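Local coordinates for pectate lyase 1 (Juniperus ashei, PDB 1PXZ), which cleaves pectate by elimination with low activity, as a calcium-dependent polysaccharide lyase, and is the major allergen of cedar pollen, at residues Ile176-Gly181 and Met199-Asp204; Asp209-Lys214 and Ala233-Val238. All blocks are in the same frame, centred on the assembly; numbering follows the deposited sequence.

Contact 1: Ile176-Gly181 and Met199-Asp204; sequences IDVTLG and MLLGHD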
loop_
_atom_site.group_PDB
_atom_site.type_symbol
_atom_site.label_atom_id
_atom_site.label_comp_id
_atom_site.label_asym_id
_atom_site.label_seq_id
_atom_site.Cartn_x
_atom_site.Cartn_y
_atom_site.Cartn_z
ATOM N N ILE A 176 2.523 -0.415 -5.633
ATOM C CA ILE A 176 1.736 -1.404 -4.891
ATOM C C ILE A 176 0.789 -2.092 -5.858
ATOM O O ILE A 176 0.049 -1.398 -6.573
ATOM C CB ILE A 176 0.951 -0.736 -3.762
ATOM C CG1 ILE A 176 1.853 -0.153 -2.671
ATOM C CG2 ILE A 176 -0.076 -1.696 -3.160
ATOM C CD1 ILE A 176 1.072 0.596 -1.609
ATOM N N ASP A 177 0.807 -3.411 -5.927
ATOM C CA ASP A 177 -0.097 -4.139 -6.830
ATOM C C ASP A 177 -0.970 -5.046 -5.982
ATOM O O ASP A 177 -0.450 -5.867 -5.221
ATOM C CB ASP A 177 0.750 -4.882 -7.843
ATOM C CG ASP A 177 0.205 -5.160 -9.216
ATOM O OD1 ASP A 177 0.351 -4.319 -10.131
ATOM O OD2 ASP A 177 -0.377 -6.250 -9.431
ATOM N N VAL A 178 -2.292 -4.905 -6.063
ATOM C CA VAL A 178 -3.193 -5.727 -5.247
ATOM C C VAL A 178 -4.119 -6.468 -6.192
ATOM O O VAL A 178 -4.819 -5.828 -6.979
ATOM C CB VAL A 178 -3.970 -4.849 -4.266
ATOM C CG1 VAL A 178 -4.944 -5.664 -3.414
ATOM C CG2 VAL A 178 -3.015 -4.090 -3.355
ATOM N N THR A 179 -4.113 -7.787 -6.199
ATOM C CA THR A 179 -4.843 -8.577 -7.159
ATOM C C THR A 179 -5.393 -9.879 -6.584
ATOM O O THR A 179 -5.066 -10.290 -5.474
ATOM C CB THR A 179 -3.949 -9.027 -8.343
ATOM O OG1 THR A 179 -2.920 -9.877 -7.808
ATOM C CG2 THR A 179 -3.241 -7.881 -9.029
ATOM N N LEU A 180 -6.213 -10.517 -7.417
ATOM C CA LEU A 180 -6.715 -11.855 -7.213
ATOM C C LEU A 180 -7.403 -12.074 -5.880
ATOM O O LEU A 180 -6.955 -12.917 -5.095
ATOM C CB LEU A 180 -5.571 -12.897 -7.297
ATOM C CG LEU A 180 -6.060 -14.350 -7.353
ATOM C CD1 LEU A 180 -6.893 -14.560 -8.613
ATOM C CD2 LEU A 180 -4.915 -15.353 -7.300
ATOM N N GLY A 181 -8.494 -11.367 -5.607
ATOM C CA GLY A 181 -9.231 -11.694 -4.399
ATOM C C GLY A 181 -8.646 -11.159 -3.118
ATOM O O GLY A 181 -9.015 -11.566 -2.018
ATOM N N MET A 199 -0.341 2.721 -8.083
ATOM C CA MET A 199 -1.068 1.719 -7.304
ATOM C C MET A 199 -2.213 1.120 -8.123
ATOM O O MET A 199 -3.055 1.869 -8.596
ATOM C CB MET A 199 -1.579 2.400 -6.039
ATOM C CG MET A 199 -2.439 1.547 -5.139
ATOM S SD MET A 199 -3.129 2.505 -3.783
ATOM C CE MET A 199 -1.768 3.542 -3.306
ATOM N N LEU A 200 -2.195 -0.192 -8.275
ATOM C CA LEU A 200 -3.152 -0.987 -9.024
ATOM C C LEU A 200 -3.970 -1.798 -8.023
ATOM O O LEU A 200 -3.402 -2.642 -7.319
ATOM C CB LEU A 200 -2.440 -1.908 -9.999
ATOM C CG LEU A 200 -3.139 -2.246 -11.308
ATOM C CD1 LEU A 200 -3.691 -0.988 -11.971
ATOM C CD2 LEU A 200 -2.187 -2.972 -12.248
ATOM N N LEU A 201 -5.263 -1.532 -7.919
ATOM C CA LEU A 201 -6.117 -2.345 -7.048
ATOM C C LEU A 201 -7.091 -3.117 -7.952
ATOM O O LEU A 201 -8.119 -2.584 -8.380
ATOM C CB LEU A 201 -6.848 -1.482 -6.037
ATOM C CG LEU A 201 -6.060 -0.461 -5.223
ATOM C CD1 LEU A 201 -6.961 0.410 -4.354
ATOM C CD2 LEU A 201 -5.030 -1.158 -4.337
ATOM N N GLY A 202 -6.785 -4.367 -8.279
ATOM C CA GLY A 202 -7.528 -5.180 -9.239
ATOM C C GLY A 202 -6.818 -5.145 -10.590
ATOM O O GLY A 202 -6.671 -4.068 -11.175
ATOM N N HIS A 203 -6.373 -6.279 -11.099
ATOM C CA HIS A 203 -5.486 -6.408 -12.232
ATOM C C HIS A 203 -6.134 -6.594 -13.588
ATOM O O HIS A 203 -5.623 -6.058 -14.582
ATOM C CB HIS A 203 -4.560 -7.632 -12.038
ATOM C CG HIS A 203 -3.175 -7.355 -12.548
ATOM N ND1 HIS A 203 -2.137 -6.995 -11.719
ATOM C CD2 HIS A 203 -2.664 -7.379 -13.802
ATOM C CE1 HIS A 203 -1.042 -6.810 -12.438
ATOM N NE2 HIS A 203 -1.333 -7.038 -13.709
ATOM N N ASP A 204 -7.221 -7.350 -13.719
ATOM C CA ASP A 204 -7.767 -7.452 -15.079
ATOM C C ASP A 204 -9.272 -7.170 -15.106
ATOM O O ASP A 204 -9.949 -7.294 -14.085
ATOM C CB ASP A 204 -7.462 -8.810 -15.707
ATOM C CG ASP A 204 -7.181 -9.924 -14.723
ATOM O OD1 ASP A 204 -7.936 -10.063 -13.738
ATOM O OD2 ASP A 204 -6.202 -10.669 -14.942
#
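Segments 176-179 and 199-201 run parallel as adjacent rungs on one face of the beta-helix. Straight backbone bonds join them: L200 N to I176 O, and V178 N to L200 O. In a third, G202 N donates to V178 O at 2.8 Å. I176, V178, M199 and L201 point into the helix interior. There V178 and L201 lie side by side. V178 CG2 and L201 CG each sit beside their own backbone N, and V178 CG2 meets L201 CD2 at 3.7 Å. D177 and L200 point to the other face. CG of D177 is anti to the backbone N (chi1 -151°), and D177 OD1 lies 3.6 Å from L200 CD2. H203 ND1 donates weakly to D177 OD2 at 3.0 Å (122°). OD2 lies at the ring edge, in plane; the carboxylate and ring planes are 54° apart. CD2 of L200 lies over one ring face, toward its rim. T179 has OG1 in the crowded position between N and carbonyl carbon, where it bonds to M155 O. T179 CG2 is crowded against H203 ND1, at 3.0 Å. By similarity D177 binds Ca(2+) with D149 and D173. The charges of D177 and nearby D149 may polarise H203 and favour its protonated form, while L200 lies beside R229, the predicted active-site residue.

Contact 2: Asp209-Lys214 and Ala233-Val238; sequences DDKSMK and ARYGLV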
loop_
_atom_site.group_PDB
_atom_site.type_symbol
_atom_site.label_atom_id
_atom_site.label_comp_id
_atom_site.label_asym_id
_atom_site.label_seq_id
_atom_site.Cartn_x
_atom_site.Cartn_y
_atom_site.Cartn_z
ATOM N N ASP A 209 -14.011 -11.486 -9.788
ATOM C CA ASP A 209 -14.094 -11.876 -8.366
ATOM C C ASP A 209 -13.476 -10.814 -7.465
ATOM O O ASP A 209 -13.583 -10.833 -6.236
ATOM C CB ASP A 209 -13.473 -13.259 -8.177
ATOM C CG ASP A 209 -14.475 -14.352 -8.524
ATOM O OD1 ASP A 209 -15.654 -14.017 -8.782
ATOM O OD2 ASP A 209 -14.083 -15.538 -8.542
ATOM N N ASP A 210 -12.830 -9.811 -8.062
ATOM C CA ASP A 210 -12.377 -8.649 -7.313
ATOM C C ASP A 210 -13.548 -7.787 -6.856
ATOM O O ASP A 210 -13.328 -6.797 -6.152
ATOM C CB ASP A 210 -11.411 -7.818 -8.163
ATOM C CG ASP A 210 -10.033 -8.465 -8.200
ATOM O OD1 ASP A 210 -9.726 -9.229 -7.251
ATOM O OD2 ASP A 210 -9.310 -8.185 -9.180
ATOM N N LYS A 211 -14.787 -8.130 -7.227
ATOM C CA LYS A 211 -15.932 -7.371 -6.723
ATOM C C LYS A 211 -16.009 -7.349 -5.197
ATOM O O LYS A 211 -16.607 -6.413 -4.648
ATOM C CB LYS A 211 -17.258 -7.898 -7.300
ATOM C CG LYS A 211 -17.453 -7.399 -8.734
ATOM C CD LYS A 211 -18.772 -7.864 -9.328
ATOM C CE LYS A 211 -18.632 -8.175 -10.809
ATOM N NZ LYS A 211 -19.765 -7.614 -11.599
ATOM N N SER A 212 -15.416 -8.306 -4.495
ATOM C CA SER A 212 -15.411 -8.326 -3.036
ATOM C C SER A 212 -14.217 -7.591 -2.434
ATOM O O SER A 212 -14.096 -7.537 -1.211
ATOM C CB SER A 212 -15.392 -9.773 -2.507
ATOM O OG SER A 212 -14.362 -10.495 -3.173
ATOM N N MET A 213 -13.335 -7.049 -3.271
ATOM C CA MET A 213 -12.167 -6.367 -2.700
ATOM C C MET A 213 -12.561 -5.099 -1.965
ATOM O O MET A 213 -13.311 -4.288 -2.520
ATOM C CB MET A 213 -11.186 -6.049 -3.823
ATOM C CG MET A 213 -9.993 -5.190 -3.429
ATOM S SD MET A 213 -8.984 -4.852 -4.897
ATOM C CE MET A 213 -10.125 -3.856 -5.863
ATOM N N LYS A 214 -12.068 -4.924 -0.745
ATOM C CA LYS A 214 -12.274 -3.698 0.015
ATOM C C LYS A 214 -10.925 -3.149 0.475
ATOM O O LYS A 214 -10.203 -3.911 1.128
ATOM C CB LYS A 214 -13.183 -3.941 1.217
ATOM C CG LYS A 214 -14.561 -4.490 0.798
ATOM C CD LYS A 214 -15.390 -4.728 2.069
ATOM C CE LYS A 214 -16.879 -4.747 1.759
ATOM N NZ LYS A 214 -17.204 -5.800 0.755
ATOM N N ALA A 233 -8.355 1.597 -9.758
ATOM C CA ALA A 233 -9.128 0.480 -9.224
ATOM C C ALA A 233 -10.007 -0.226 -10.254
ATOM O O ALA A 233 -10.430 0.387 -11.232
ATOM C CB ALA A 233 -10.026 1.044 -8.123
ATOM N N ARG A 234 -10.317 -1.495 -10.038
ATOM C CA ARG A 234 -11.279 -2.258 -10.821
ATOM C C ARG A 234 -12.222 -3.065 -9.919
ATOM O O ARG A 234 -11.725 -3.628 -8.942
ATOM C CB ARG A 234 -10.623 -3.295 -11.717
ATOM C CG ARG A 234 -9.771 -2.833 -12.867
ATOM C CD ARG A 234 -9.364 -4.040 -13.723
ATOM N NE ARG A 234 -8.667 -3.583 -14.916
ATOM C CZ ARG A 234 -7.385 -3.265 -15.007
ATOM N NH1 ARG A 234 -6.573 -3.340 -13.966
ATOM N NH2 ARG A 234 -6.899 -2.860 -16.176
ATOM N N TYR A 235 -13.501 -3.146 -10.254
ATOM C CA TYR A 235 -14.473 -4.026 -9.616
ATOM C C TYR A 235 -14.791 -3.777 -8.161
ATOM O O TYR A 235 -15.964 -3.776 -7.757
ATOM C CB TYR A 235 -13.939 -5.482 -9.701
ATOM C CG TYR A 235 -14.126 -6.014 -11.105
ATOM C CD1 TYR A 235 -15.422 -6.054 -11.611
ATOM C CD2 TYR A 235 -13.084 -6.441 -11.905
ATOM C CE1 TYR A 235 -15.674 -6.519 -12.883
ATOM C CE2 TYR A 235 -13.330 -6.914 -13.192
ATOM C CZ TYR A 235 -14.625 -6.947 -13.668
ATOM O OH TYR A 235 -14.920 -7.408 -14.932
ATOM N N GLY A 236 -13.827 -3.608 -7.256
ATOM C CA GLY A 236 -14.209 -3.572 -5.845
ATOM C C GLY A 236 -14.490 -2.200 -5.286
ATOM O O GLY A 236 -14.968 -1.285 -5.955
ATOM N N LEU A 237 -14.171 -2.007 -4.013
ATOM C CA LEU A 237 -14.481 -0.777 -3.293
ATOM C C LEU A 237 -13.218 -0.161 -2.727
ATOM O O LEU A 237 -12.469 -0.884 -2.053
ATOM C CB LEU A 237 -15.421 -1.131 -2.132
ATOM C CG LEU A 237 -15.731 -0.135 -1.029
ATOM C CD1 LEU A 237 -16.419 1.093 -1.595
ATOM C CD2 LEU A 237 -16.616 -0.785 0.031
ATOM N N VAL A 238 -12.993 1.125 -2.988
ATOM C CA VAL A 238 -11.823 1.757 -2.381
ATOM C C VAL A 238 -12.240 3.049 -1.682
ATOM O O VAL A 238 -12.846 3.897 -2.338
ATOM C CB VAL A 238 -10.721 2.119 -3.392
ATOM C CG1 VAL A 238 -9.460 2.501 -2.608
ATOM C CG2 VAL A 238 -10.434 0.995 -4.360
HETATM O O HOH W 1 -18.003 -3.957 -5.880
#
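This is a turn-to-turn packing contact at a corner of the beta-helix, where the 3-10 segment 209-212 and the start of strand 214-218 sit on the bend between strands 232-234 and 237-241. Y235 heads the bend with a positive phi of 64°. Its CG is anti to its own carbonyl carbon (chi1 -76°), and Y235 CB rests 3.8 Å from D210 CB. K211 crosses Y235 obliquely. K211 CG lies 3.8 Å from Y235 CD1, and bends at chi3 and chi4 bring K211 CE to Y235 CD1 and CE1. The phenol OH bonds to D205 O, while D210 OD1 accepts a hydrogen bond from G181 N. G236 has no side chain, and its CA lies 3.4 Å from D210 O and 3.5 Å from M213 O. After the corner the stacked rungs of the parallel beta-helix resume. L237 N bonds to M213 O at 2.9 Å, and K214 pairs in parallel with L237. M213 has CG anti to its backbone N, and its chain bends at chi3 to set M213 CE 3.5 Å from R234 O. One water lies between K211 O and Y235 O, 2.8 Å from Y235 O. Residues 233-237 belong to an experimentally mapped IgE-binding region, 230-237.

Overall arrangement
From the N terminus, strand 174-179 comes first. The chain turns away through strand 185-195 and returns as strand 198-201, so contact 1 closes one turn of the beta-helix. It then passes 209-214, runs through strands 214-218, 221-222 and 226-228, and comes back at 232-234 and 237-241. There contact 2 closes the next turn. The two closures follow in series, neither nesting nor crossing. Strands 198-201 and 232-234 are neighbours in one parallel sheet, so the contacts join directly. L201 O accepts from R234 N, and G202 O from R234 NH1. Contact 1 joins neighbouring rungs 174-179 and 198-201; contact 2 joins the turn before strand 214-218 to the bend between 232-234 and 237-241.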